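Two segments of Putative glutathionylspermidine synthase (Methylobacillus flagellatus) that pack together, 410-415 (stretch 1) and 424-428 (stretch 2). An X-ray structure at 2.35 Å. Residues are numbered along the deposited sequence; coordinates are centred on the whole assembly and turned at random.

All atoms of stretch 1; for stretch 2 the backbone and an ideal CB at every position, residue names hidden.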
# COMPACT_ATOMS: atom_id res chain seq x y z
N ALA A 410 -12.36 12.37 10.76
CA ALA A 410 -13.54 12.63 9.92
C ALA A 410 -13.29 12.08 8.49
O ALA A 410 -13.14 12.85 7.53
CB ALA A 410 -13.82 14.13 9.88
N LEU A 411 -13.20 10.72 8.38
CA LEU A 411 -12.92 9.99 7.14
C LEU A 411 -13.88 10.38 6.02
O LEU A 411 -15.09 10.31 6.21
CB LEU A 411 -12.96 8.45 7.39
CG LEU A 411 -12.50 7.54 6.23
CD1 LEU A 411 -11.25 8.06 5.61
CD2 LEU A 411 -12.28 6.12 6.70
N SER A 412 -13.34 10.82 4.86
CA SER A 412 -14.17 11.26 3.73
C SER A 412 -15.04 10.15 3.18
O SER A 412 -14.66 8.97 3.21
CB SER A 412 -13.33 11.89 2.62
OG SER A 412 -12.79 10.93 1.73
N THR A 413 -16.23 10.52 2.71
CA THR A 413 -17.19 9.59 2.14
C THR A 413 -17.25 9.72 0.63
O THR A 413 -17.10 10.82 0.09
CB THR A 413 -18.56 9.77 2.78
OG1 THR A 413 -18.86 11.17 2.86
CG2 THR A 413 -18.66 9.13 4.14
N CYS A 414 -17.46 8.61 -0.05
CA CYS A 414 -17.58 8.58 -1.50
C CYS A 414 -18.93 7.97 -1.84
O CYS A 414 -19.31 6.95 -1.23
CB CYS A 414 -16.43 7.78 -2.11
SG CYS A 414 -16.50 7.63 -3.92
N PRO A 415 -19.71 8.58 -2.77
CA PRO A 415 -21.03 8.02 -3.12
C PRO A 415 -20.92 6.56 -3.49
O PRO A 415 -20.06 6.18 -4.27
CB PRO A 415 -21.48 8.88 -4.29
CG PRO A 415 -20.78 10.15 -4.09
CD PRO A 415 -19.44 9.80 -3.55
N UNK A 424 -23.46 8.12 1.12
CA UNK A 424 -22.03 8.28 1.39
C UNK A 424 -21.45 7.11 2.20
O UNK A 424 -22.08 6.66 3.16
CB UNK A 424 -21.79 9.59 2.14
N UNK A 425 -20.27 6.60 1.78
CA UNK A 425 -19.55 5.53 2.47
C UNK A 425 -18.07 5.87 2.59
O UNK A 425 -17.52 6.54 1.72
CB UNK A 425 -19.73 4.20 1.74
N UNK A 426 -17.43 5.43 3.68
CA UNK A 426 -16.02 5.73 3.96
C UNK A 426 -15.06 5.01 3.02
O UNK A 426 -15.22 3.81 2.75
CB UNK A 426 -15.69 5.36 5.41
N UNK A 427 -14.06 5.74 2.51
CA UNK A 427 -13.04 5.19 1.59
C UNK A 427 -11.63 5.52 2.05
O UNK A 427 -11.40 6.54 2.72
CB UNK A 427 -13.25 5.73 0.17
N UNK A 428 -10.66 4.73 1.59
CA UNK A 428 -9.26 5.06 1.72
C UNK A 428 -8.55 4.84 0.37
O UNK A 428 -9.14 4.24 -0.54
CB UNK A 428 -8.61 4.22 2.83

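Stretch 2 is an extended strand, antiparallel to Thr413–Pro415; 424 to 426 alternate between two faces of the sheet, and 427 and 428 point sideways.

Position 424 lies across from Pro415 in a non-hydrogen-bonded pair, its CB on the face that carries the side chains of Thr413 and Pro415. The ideal CB sits only 3.3 Å from Thr413 CB, so the start of the side chain is crowded. Stretch 1 asks nothing of the amide here, and phi of -65° lies where a proline ring allows it; a compact residue such as alanine, serine or proline would fit. The deposited residue is Pro424, whose CB packs 3.5 Å from Thr413 CB.

At 425 the backbone is fully engaged. Its N donates to Cys414 O (3.2 Å) and its O accepts from Cys414 N (2.7 Å), a closed pair that excludes proline. CB turns to the face of Cys414, but its nearest neighbour there is Cys414 O, 4.1 Å away, so stretch 1 selects little and many extended side chains would do. Arg425 is found; its NH1 turns back to donate to Pro424 O (2.8 Å), and its NE is satisfied elsewhere in the structure.

Position 426 pairs with Thr413, CA to CA 4.4 Å, on that residue's face. Its ideal CB lies 3.7 Å from Leu411 CD2 and 5.0 Å from Thr413 CG2, while Leu411 O offers an acceptor nearby. A flat side chain with a donor would exploit both methyl and carbonyl; asparagine, glutamine or histidine are candidates, and a purely apolar group could use the methyls alone. His426, with chi1 in m, places Thr413 CG2 over one face of its ring, 4.0 Å from the centroid, in a CH-pi contact. At the ring edge, ND1 donates to Leu411 O at 2.9 Å, a weak bond because its angle is only 126°. The backbone adds a CA-H...O contact from His426 CA to Ser412 O (3.6 Å).

The amide at 427 reaches Ser412 O over 3.4 Å, a weak hydrogen bond, which again disfavours proline. CB points sideways, 4.4 Å from Cys414 CB, so a branched or medium apolar residue, valine or isoleucine for instance, suits it. Val427 sets CG1 3.7 Å from Cys414 CB, and a water donates to both Val427 O (2.8 Å) and Ser412 OG (2.9 Å), linking the stretches.

At 428 the ideal CB is 5.4 Å from Leu411 CD1, and stretch 1 imposes little, so polar, charged or apolar side chains could all be accepted. The deposited residue is Asp428; its CA-to-CB bond points sideways and its carboxylate makes no contact with stretch 1.

Stretch 2 424-428: PRHVD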
# COMPACT_ATOMS: atom_id res chain seq x y z
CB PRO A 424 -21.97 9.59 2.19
CG PRO A 424 -23.26 10.28 1.92
CD PRO A 424 -24.25 9.19 1.76
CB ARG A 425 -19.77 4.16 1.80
CG ARG A 425 -21.19 3.60 1.97
CD ARG A 425 -21.53 3.32 3.42
NE ARG A 425 -22.84 2.69 3.57
CZ ARG A 425 -23.98 3.36 3.76
NH1 ARG A 425 -23.99 4.68 3.75
NH2 ARG A 425 -25.12 2.70 3.92
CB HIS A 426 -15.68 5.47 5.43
CG HIS A 426 -16.45 6.33 6.39
ND1 HIS A 426 -16.26 7.71 6.44
CD2 HIS A 426 -17.38 5.99 7.31
CE1 HIS A 426 -17.09 8.16 7.36
NE2 HIS A 426 -17.78 7.16 7.92
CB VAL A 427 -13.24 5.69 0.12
CG1 VAL A 427 -14.45 5.04 -0.53
CG2 VAL A 427 -13.32 7.21 0.05
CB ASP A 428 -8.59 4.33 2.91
CG ASP A 428 -8.15 2.90 2.67
OD1 ASP A 428 -8.52 2.34 1.62
OD2 ASP A 428 -7.45 2.35 3.54
O HOH W 1 -10.63 9.22 2.50
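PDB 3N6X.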